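Local coordinates for protein putative ATP binding component of ABC-transporter (Escherichia coli, PDB 2R5O) that exports O-antigen polysaccharide as part of an ABC transporter, its C-terminal carbohydrate-binding domain recognising the polymer, while the whole protein probably binds and hydrolyses ATP, at the interface of chains A and B. Numbering follows the deposited sequence. Chains: chain A/B, Putative ATP binding component of ABC-transporter.

Contact 1: the interface of chains A and B. Residues chain A 184-186; chain B 89, 106, 110, 116, 126.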
ATOM      1  N   PHE A 184       3.805 -11.651  11.126  1.00 12.71           N
ATOM      2  CA  PHE A 184       2.979 -12.765  11.538  1.00 12.80           C
ATOM      3  C   PHE A 184       3.588 -13.449  12.745  1.00 12.40           C
ATOM      4  O   PHE A 184       4.792 -13.681  12.765  1.00 12.80           O
ATOM      5  CB  PHE A 184       2.847 -13.788  10.419  1.00 13.74           C
ATOM      6  CG  PHE A 184       2.111 -15.006  10.838  1.00 12.94           C
ATOM      7  CD1 PHE A 184       0.711 -14.994  10.886  1.00 12.66           C
ATOM      8  CD2 PHE A 184       2.783 -16.143  11.276  1.00 12.05           C
ATOM      9  CE1 PHE A 184       0.024 -16.081  11.303  1.00 12.86           C
ATOM     10  CE2 PHE A 184       2.072 -17.247  11.701  1.00 11.93           C
ATOM     11  CZ  PHE A 184       0.694 -17.201  11.716  1.00 11.36           C
ATOM     12  N   THR A 185       2.769 -13.814  13.708  1.00 13.19           N
ATOM     13  CA  THR A 185       3.193 -14.677  14.805  1.00 14.16           C
ATOM     14  C   THR A 185       2.044 -15.566  15.222  1.00 14.54           C
ATOM     15  O   THR A 185       0.890 -15.245  14.992  1.00 12.83           O
ATOM     16  CB  THR A 185       3.553 -13.851  16.074  0.65 16.07           C
ATOM     17  OG1 THR A 185       3.973 -12.532  15.684  0.65 17.86           O
ATOM     18  CG2 THR A 185       4.612 -14.558  16.909  0.65 17.78           C
ATOM     19  N   SER A 186       2.354 -16.682  15.866  1.00 15.71           N
ATOM     20  CA  SER A 186       1.299 -17.570  16.369  1.00 18.14           C
ATOM     21  C   SER A 186       1.538 -17.934  17.819  1.00 19.08           C
ATOM     22  O   SER A 186       2.693 -17.970  18.264  1.00 19.31           O
ATOM     23  CB  SER A 186       1.195 -18.823  15.515  1.00 19.87           C
ATOM     24  OG  SER A 186       2.393 -19.548  15.529  1.00 22.89           O
TER
ATOM     25  N   PRO B  89      -3.093 -19.802   8.358  1.00 13.85           N
ATOM     26  CA  PRO B  89      -4.045 -18.701   8.518  1.00 13.98           C
ATOM     27  C   PRO B  89      -3.809 -17.611   7.501  1.00 13.75           C
ATOM     28  O   PRO B  89      -2.664 -17.379   7.057  1.00 14.08           O
ATOM     29  CB  PRO B  89      -3.774 -18.199   9.920  1.00 14.34           C
ATOM     30  CG  PRO B  89      -2.336 -18.491  10.115  1.00 16.08           C
ATOM     31  CD  PRO B  89      -2.052 -19.759   9.395  1.00 14.53           C
ATOM     32  N   SER B 106       0.243 -16.944   6.506  1.00 16.22           N
ATOM     33  CA  SER B 106       1.456 -17.258   7.239  1.00 16.77           C
ATOM     34  C   SER B 106       2.640 -17.696   6.331  1.00 16.55           C
ATOM     35  O   SER B 106       3.788 -17.395   6.640  1.00 19.04           O
ATOM     36  CB  SER B 106       1.206 -18.293   8.318  1.00 16.58           C
ATOM     37  OG  SER B 106       0.769 -19.510   7.740  1.00 15.72           O
ATOM     38  N   SER B 110       5.423 -14.918   7.184  1.00 22.79           N
ATOM     39  CA  SER B 110       6.322 -15.369   8.232  1.00 23.66           C
ATOM     40  C   SER B 110       7.752 -15.161   7.806  1.00 24.14           C
ATOM     41  O   SER B 110       8.104 -15.320   6.636  1.00 23.60           O
ATOM     42  CB  SER B 110       6.107 -16.842   8.531  1.00 23.15           C
ATOM     43  OG  SER B 110       4.841 -17.056   9.119  1.00 27.59           O
ATOM     44  N   ILE B 116       3.406 -24.676  10.551  1.00 18.40           N
ATOM     45  CA  ILE B 116       2.686 -24.672  11.824  1.00 17.86           C
ATOM     46  C   ILE B 116       1.909 -25.969  11.882  1.00 17.44           C
ATOM     47  O   ILE B 116       1.063 -26.209  11.025  1.00 17.85           O
ATOM     48  CB  ILE B 116       1.693 -23.477  11.923  1.00 17.23           C
ATOM     49  CG1 ILE B 116       2.432 -22.150  11.763  1.00 18.31           C
ATOM     50  CG2 ILE B 116       0.926 -23.542  13.233  1.00 18.13           C
ATOM     51  CD1 ILE B 116       1.496 -20.966  11.508  1.00 19.27           C
ATOM     52  N   PHE B 126      -3.559 -16.667  16.043  1.00 14.38           N
ATOM     53  CA  PHE B 126      -2.675 -16.207  14.981  1.00 14.54           C
ATOM     54  C   PHE B 126      -2.793 -14.702  14.890  1.00 14.34           C
ATOM     55  O   PHE B 126      -3.903 -14.170  14.901  1.00 15.16           O
ATOM     56  CB  PHE B 126      -3.069 -16.867  13.660  1.00 14.78           C
ATOM     57  CG  PHE B 126      -3.085 -18.359  13.739  1.00 15.14           C
ATOM     58  CD1 PHE B 126      -1.898 -19.052  13.890  1.00 16.26           C
ATOM     59  CD2 PHE B 126      -4.254 -19.058  13.696  1.00 15.51           C
ATOM     60  CE1 PHE B 126      -1.892 -20.440  13.988  1.00 17.00           C
ATOM     61  CE2 PHE B 126      -4.259 -20.459  13.768  1.00 17.09           C
ATOM     62  CZ  PHE B 126      -3.073 -21.147  13.904  1.00 15.50           C
TER
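B:Ser106, which packs against the ring of A:Phe184, accepts at its carbonyl O a hydrogen bond from the hydroxyl OG of B:Ser110, 2.7 Å long. The donor is tilted 24° from the carbonyl plane. This bond ties the loop residue B:Ser110, whose hydroxyl lies near the CD2 edge of the incoming aromatic ring, back to the start of helix 106-109.

A:Phe184 is the main apolar anchor of the patch. Its CG stands anti to the backbone N (chi1 175°), which sends the ring away from strand 183-186 and into chain B. B:Ser106 lies across one face, its methylene CB 3.7 Å from the ring centroid in a CH-pi contact offset toward the rim. The far end of the ring is wedged among several apolar groups: CE1 meets CG of B:Pro89 at 3.6 Å, with the two side chains at about a right angle, and CE2 meets the terminal methyl CD1 of B:Ile116, which comes from the opposite direction, at 3.8 Å. B:Pro89 CG also lies over one face of the B:Phe126 ring, toward its rim, so it packs between the two aromatic rings.

Further along the strand, CB of A:Ser186 meets the CD1 rim of the B:Phe126 ring at 3.5 Å, and the two residues form an antiparallel beta bridge. The patch thus docks the C-terminal strand of one chain onto the immunoglobulin-type domain of the other, helping to hold the domain-swapped dimer together.

Contact 2: the interface of chains A and B. Residues chain A 106, 109, 113-114, 116, 126; chain B 184, 186.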
ATOM      1  N   SER A 106       5.669  18.073  -2.674  1.00 13.96           N
ATOM      2  CA  SER A 106       6.749  18.434  -1.787  1.00 14.25           C
ATOM      3  C   SER A 106       6.259  18.842  -0.413  1.00 14.42           C
ATOM      4  O   SER A 106       6.923  18.569   0.596  1.00 15.46           O
ATOM      5  CB  SER A 106       7.607  19.538  -2.385  1.00 14.10           C
ATOM      6  OG  SER A 106       6.824  20.656  -2.753  1.00 13.58           O
ATOM      7  N   ALA A 109       4.605  15.573   1.381  1.00 15.40           N
ATOM      8  CA  ALA A 109       5.577  14.510   1.661  1.00 15.41           C
ATOM      9  C   ALA A 109       6.520  14.898   2.771  1.00 16.07           C
ATOM     10  O   ALA A 109       6.910  14.044   3.581  1.00 17.15           O
ATOM     11  CB  ALA A 109       6.355  14.139   0.439  1.00 15.68           C
ATOM     12  N   ARG A 113       7.783  20.865   5.718  1.00 16.82           N
ATOM     13  CA  ARG A 113       9.176  21.315   5.873  1.00 17.50           C
ATOM     14  C   ARG A 113       9.635  22.163   4.688  1.00 17.79           C
ATOM     15  O   ARG A 113      10.295  23.191   4.863  1.00 18.75           O
ATOM     16  CB  ARG A 113      10.093  20.089   5.984  1.00 16.99           C
ATOM     17  CG  ARG A 113      11.549  20.419   6.286  1.00 17.35           C
ATOM     18  CD  ARG A 113      12.462  19.182   6.215  1.00 17.35           C
ATOM     19  NE  ARG A 113      12.630  18.720   4.831  1.00 16.94           N
ATOM     20  CZ  ARG A 113      12.215  17.544   4.369  1.00 16.01           C
ATOM     21  NH1 ARG A 113      11.609  16.672   5.145  1.00 15.28           N
ATOM     22  NH2 ARG A 113      12.390  17.246   3.084  1.00 17.83           N
ATOM     23  N   GLU A 114       9.363  21.667   3.486  1.00 18.48           N
ATOM     24  CA  GLU A 114       9.908  22.245   2.265  1.00 18.88           C
ATOM     25  C   GLU A 114       9.140  23.462   1.802  1.00 19.32           C
ATOM     26  O   GLU A 114       7.909  23.403   1.661  1.00 19.93           O
ATOM     27  CB  GLU A 114       9.836  21.203   1.137  1.00 20.42           C
ATOM     28  CG  GLU A 114      10.759  20.020   1.357  1.00 21.46           C
ATOM     29  CD  GLU A 114      12.199  20.252   0.951  1.00 22.56           C
ATOM     30  OE1 GLU A 114      12.474  21.186   0.165  1.00 24.45           O
ATOM     31  OE2 GLU A 114      13.050  19.464   1.397  1.00 22.58           O
ATOM     32  N   ILE A 116      10.085  26.019  -1.488  1.00 18.78           N
ATOM     33  CA  ILE A 116      11.025  26.148  -2.590  1.00 18.50           C
ATOM     34  C   ILE A 116      10.720  27.391  -3.421  1.00 17.94           C
ATOM     35  O   ILE A 116       9.665  27.493  -4.027  1.00 17.24           O
ATOM     36  CB  ILE A 116      10.967  24.901  -3.497  1.00 17.68           C
ATOM     37  CG1 ILE A 116      11.050  23.603  -2.655  1.00 19.04           C
ATOM     38  CG2 ILE A 116      12.090  24.948  -4.509  1.00 19.06           C
ATOM     39  CD1 ILE A 116      10.568  22.369  -3.370  1.00 20.63           C
ATOM     40  N   PHE A 126      14.044  17.718  -8.648  1.00 15.95           N
ATOM     41  CA  PHE A 126      13.302  17.312  -7.459  1.00 16.22           C
ATOM     42  C   PHE A 126      13.210  15.810  -7.410  1.00 15.84           C
ATOM     43  O   PHE A 126      12.989  15.176  -8.440  1.00 16.15           O
ATOM     44  CB  PHE A 126      11.901  17.917  -7.511  1.00 16.98           C
ATOM     45  CG  PHE A 126      11.902  19.416  -7.681  1.00 17.11           C
ATOM     46  CD1 PHE A 126      12.431  20.256  -6.705  1.00 18.90           C
ATOM     47  CD2 PHE A 126      11.454  19.981  -8.849  1.00 16.61           C
ATOM     48  CE1 PHE A 126      12.435  21.643  -6.884  1.00 18.62           C
ATOM     49  CE2 PHE A 126      11.428  21.364  -9.032  1.00 17.63           C
ATOM     50  CZ  PHE A 126      11.917  22.184  -8.052  1.00 17.55           C
TER
ATOM     51  N   PHE B 184      11.155  13.498   0.201  1.00 12.63           N
ATOM     52  CA  PHE B 184      11.324  14.524  -0.818  1.00 12.20           C
ATOM     53  C   PHE B 184      12.636  15.273  -0.616  1.00 11.77           C
ATOM     54  O   PHE B 184      12.974  15.624   0.507  1.00 12.11           O
ATOM     55  CB  PHE B 184      10.182  15.540  -0.787  1.00 12.93           C
ATOM     56  CG  PHE B 184      10.374  16.622  -1.782  1.00 12.27           C
ATOM     57  CD1 PHE B 184      10.076  16.416  -3.101  1.00 13.50           C
ATOM     58  CD2 PHE B 184      10.963  17.807  -1.419  1.00 12.97           C
ATOM     59  CE1 PHE B 184      10.310  17.377  -4.028  1.00 12.75           C
ATOM     60  CE2 PHE B 184      11.220  18.776  -2.325  1.00 12.73           C
ATOM     61  CZ  PHE B 184      10.880  18.563  -3.658  1.00 10.70           C
ATOM     62  N   SER B 186      15.188  18.377  -2.629  1.00 14.63           N
ATOM     63  CA  SER B 186      15.450  19.410  -3.622  1.00 17.74           C
ATOM     64  C   SER B 186      16.935  19.770  -3.577  1.00 19.02           C
ATOM     65  O   SER B 186      17.445  20.409  -4.500  1.00 21.70           O
ATOM     66  CB  SER B 186      14.622  20.676  -3.322  1.00 17.85           C
ATOM     67  OG  SER B 186      14.846  21.192  -2.009  1.00 20.56           O
TER
HETATM   68  O   HOH W   1      15.526  18.962   0.322  1.00 22.12           O
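B:Phe184 buries its ring in a pocket of chain A, in the exchange of C-terminal segments that characterises the domain-swapped dimer. CB of A:Ser106 sits over the centre of one ring face, 3.6 Å from the centroid, as a CH-pi contact. At the rim, in the plane of the ring, comes the carboxylate carbon CD of A:Glu114, whose own plane is turned 76° from the ring. The methylene CG of A:Glu114 adds an apolar contact to CD2 of B:Phe184 at 3.6 Å. A:Phe126 lies alongside, pointing the same way, with its CD1 3.8 Å from CZ of B:Phe184, while CD1 of A:Ile116 approaches from the opposite direction.

The same glutamate also bonds to the neighbouring end of the segment. B:Ser186 OG donates to OE1 of A:Glu114 at 3.2 Å, meeting it on the syn side, tilted 24° out of the carboxylate plane. Water 1 reinforces this link, lying 2.7 Å from OE2 of A:Glu114 and 3.0 Å from the backbone N of B:Ser186.

In the second shell, A:Arg113 steadies the carboxylate. Its chain bends at chi3 (71°) and brings NH2 to OE2 of A:Glu114 at 2.9 Å, a salt bridge that probably favours the charged form of the acid. The carbonyl O of B:Phe184 also lies at the edge of this guanidinium, but the N-H points elsewhere; the bridge to A:Glu114 uses the anti lone pair of OE2.

Contact 3: the interface of chains A and B. Residues chain A 102-103; chain B 174-175, 178-182.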
ATOM      1  N   TYR A 102      -1.533   6.331  -5.003  1.00 14.74           N
ATOM      2  CA  TYR A 102      -0.776   7.233  -4.121  1.00 14.70           C
ATOM      3  C   TYR A 102      -0.507   8.524  -4.835  1.00 14.45           C
ATOM      4  O   TYR A 102      -0.192   8.512  -6.011  1.00 15.39           O
ATOM      5  CB  TYR A 102       0.555   6.609  -3.736  1.00 14.79           C
ATOM      6  CG  TYR A 102       1.463   7.484  -2.894  1.00 13.89           C
ATOM      7  CD1 TYR A 102       1.093   7.850  -1.623  1.00 14.52           C
ATOM      8  CD2 TYR A 102       2.705   7.929  -3.372  1.00 14.47           C
ATOM      9  CE1 TYR A 102       1.910   8.597  -0.821  1.00 13.97           C
ATOM     10  CE2 TYR A 102       3.549   8.686  -2.568  1.00 14.30           C
ATOM     11  CZ  TYR A 102       3.163   9.010  -1.274  1.00 14.23           C
ATOM     12  OH  TYR A 102       4.025   9.713  -0.472  1.00 14.06           O
ATOM     13  N   GLY A 103      -0.641   9.630  -4.132  1.00 14.23           N
ATOM     14  CA  GLY A 103      -0.203  10.917  -4.619  1.00 14.45           C
ATOM     15  C   GLY A 103       0.328  11.744  -3.493  1.00 14.38           C
ATOM     16  O   GLY A 103      -0.113  11.624  -2.349  1.00 14.62           O
TER
ATOM     17  N   PHE B 174      -1.833  12.543   2.661  1.00 13.45           N
ATOM     18  CA  PHE B 174      -1.441  11.890   1.415  1.00 13.04           C
ATOM     19  C   PHE B 174      -2.713  11.650   0.628  1.00 13.16           C
ATOM     20  O   PHE B 174      -3.818  11.683   1.171  1.00 13.91           O
ATOM     21  CB  PHE B 174      -0.704  10.561   1.659  1.00 13.61           C
ATOM     22  CG  PHE B 174      -1.567   9.511   2.342  1.00 13.58           C
ATOM     23  CD1 PHE B 174      -2.272   8.546   1.605  1.00 13.50           C
ATOM     24  CD2 PHE B 174      -1.695   9.505   3.718  1.00 13.87           C
ATOM     25  CE1 PHE B 174      -3.056   7.597   2.248  1.00 14.30           C
ATOM     26  CE2 PHE B 174      -2.499   8.555   4.347  1.00 14.12           C
ATOM     27  CZ  PHE B 174      -3.177   7.638   3.601  1.00 15.06           C
ATOM     28  N   TRP B 175      -2.553  11.372  -0.646  1.00 13.12           N
ATOM     29  CA  TRP B 175      -3.642  11.047  -1.519  1.00 12.68           C
ATOM     30  C   TRP B 175      -3.525   9.618  -1.996  1.00 12.89           C
ATOM     31  O   TRP B 175      -2.459   9.009  -1.935  1.00 12.68           O
ATOM     32  CB  TRP B 175      -3.654  11.995  -2.702  1.00 13.52           C
ATOM     33  CG  TRP B 175      -3.748  13.429  -2.327  1.00 15.01           C
ATOM     34  CD1 TRP B 175      -4.621  13.981  -1.456  1.00 16.49           C
ATOM     35  CD2 TRP B 175      -2.973  14.495  -2.861  1.00 14.35           C
ATOM     36  NE1 TRP B 175      -4.456  15.358  -1.421  1.00 17.60           N
ATOM     37  CE2 TRP B 175      -3.444  15.691  -2.271  1.00 15.67           C
ATOM     38  CE3 TRP B 175      -1.938  14.561  -3.774  1.00 16.04           C
ATOM     39  CZ2 TRP B 175      -2.915  16.940  -2.579  1.00 16.07           C
ATOM     40  CZ3 TRP B 175      -1.393  15.828  -4.079  1.00 16.47           C
ATOM     41  CH2 TRP B 175      -1.896  16.989  -3.470  1.00 16.51           C
ATOM     42  N   ILE B 178      -3.187   4.134  -0.591  1.00 13.83           N
ATOM     43  CA  ILE B 178      -2.117   3.755   0.339  1.00 13.70           C
ATOM     44  C   ILE B 178      -1.081   4.871   0.505  1.00 13.65           C
ATOM     45  O   ILE B 178      -0.649   5.478  -0.469  1.00 14.24           O
ATOM     46  CB  ILE B 178      -1.384   2.443  -0.106  1.00 14.34           C
ATOM     47  CG1 ILE B 178      -0.306   2.037   0.914  1.00 15.39           C
ATOM     48  CG2 ILE B 178      -0.824   2.571  -1.513  1.00 14.63           C
ATOM     49  CD1 ILE B 178       0.283   0.645   0.784  1.00 16.22           C
ATOM     50  N   ASP B 179      -0.653   5.115   1.731  1.00 13.14           N
ATOM     51  CA  ASP B 179       0.433   6.029   2.012  1.00 13.82           C
ATOM     52  C   ASP B 179       1.758   5.307   1.778  1.00 14.00           C
ATOM     53  O   ASP B 179       2.175   4.491   2.609  1.00 14.74           O
ATOM     54  CB  ASP B 179       0.337   6.554   3.436  1.00 14.16           C
ATOM     55  CG  ASP B 179       1.337   7.621   3.734  1.00 15.04           C
ATOM     56  OD1 ASP B 179       2.098   8.039   2.821  1.00 14.62           O
ATOM     57  OD2 ASP B 179       1.396   8.064   4.921  1.00 14.86           O
ATOM     58  N   LEU B 180       2.421   5.593   0.656  1.00 13.22           N
ATOM     59  CA  LEU B 180       3.728   5.002   0.346  1.00 13.27           C
ATOM     60  C   LEU B 180       4.868   5.756   1.025  1.00 13.61           C
ATOM     61  O   LEU B 180       6.026   5.358   0.883  1.00 14.96           O
ATOM     62  CB  LEU B 180       3.946   4.903  -1.171  1.00 13.01           C
ATOM     63  CG  LEU B 180       2.980   3.953  -1.891  1.00 13.79           C
ATOM     64  CD1 LEU B 180       3.194   4.000  -3.391  1.00 14.86           C
ATOM     65  CD2 LEU B 180       3.075   2.545  -1.369  1.00 13.84           C
ATOM     66  N   LYS B 181       4.578   6.837   1.754  1.00 12.35           N
ATOM     67  CA  LYS B 181       5.570   7.458   2.639  1.00 13.36           C
ATOM     68  C   LYS B 181       6.802   7.956   1.911  1.00 13.19           C
ATOM     69  O   LYS B 181       7.922   7.828   2.387  1.00 13.69           O
ATOM     70  CB  LYS B 181       5.928   6.518   3.796  1.00 14.41           C
ATOM     71  CG  LYS B 181       4.682   6.082   4.555  1.00 17.29           C
ATOM     72  CD  LYS B 181       4.995   5.350   5.807  1.00 20.75           C
ATOM     73  CE  LYS B 181       3.730   5.129   6.552  1.00 23.99           C
ATOM     74  NZ  LYS B 181       3.953   4.148   7.610  1.00 26.45           N
ATOM     75  N   SER B 182       6.599   8.628   0.791  1.00 12.34           N
ATOM     76  CA  SER B 182       7.719   9.189   0.052  1.00 12.67           C
ATOM     77  C   SER B 182       8.517  10.203   0.861  1.00 12.41           C
ATOM     78  O   SER B 182       7.937  10.996   1.598  1.00 13.54           O
ATOM     79  CB  SER B 182       7.226   9.888  -1.214  1.00 12.23           C
ATOM     80  OG  SER B 182       8.273  10.300  -2.074  1.00 12.75           O
TER
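A:Gly103 and B:Trp175 pair as an antiparallel beta bridge, by which the C-terminal segment of one immunoglobulin-type Wzt domain joins strand 100-105 of its partner. Two backbone hydrogen bonds make this bridge: A:Gly103 N donates to B:Trp175 O at 2.9 Å, and B:Trp175 N donates to A:Gly103 O at 3.0 Å. A further polar link involves a side chain. The phenol oxygen OH of A:Tyr102 accepts a hydrogen bond from the backbone N of B:Ser182, 3.1 Å long and fairly straight, 158° at the hydrogen. Within chain B, the backbone N of B:Lys181 donates to the carboxylate OD1 of B:Asp179 at 3.0 Å, meeting it from above the carboxylate plane, which probably helps fix the turn that carries the segment round the tyrosine.

Packing contacts surround the A:Tyr102 ring, which hides more surface than any other residue of the patch. A chi1 of 176° swings the phenol off its strand into the curve formed by residues 178-182 of chain B. B:Leu180 covers one face, its CB above the ring centre, and its CD1 methyl reaches CB of A:Tyr102 at 3.7 Å. The carboxylate of B:Asp179 sits at the rim, OD1 3.7 Å from CE1 of A:Tyr102, its plane only 18° from that of the ring. Beside the bridge, the indole of B:Trp175 leans on the glycine backbone, CE3 lying 3.6 Å from C of A:Gly103.

Contact 1 and contact 2 are twins across the two-fold with the chains exchanged, sharing residues 184, 186, 106, 116 and 126, though each includes different neighbours; the centres of their C-alpha atoms lie about 39 Å apart. Measured between the same kind of centres, contact 3 is about 15 Å from contact 2 and 28 Å from contact 1. It belongs with contact 2 to one continuous crossing: on chain A, strand 100-105 runs directly into helix 106-109, and on chain B, residues 174-182 lead on to the segment at 184-186. Each chain therefore lays its C-terminal arm along the other domain, a reciprocal exchange that makes the swapped dimer.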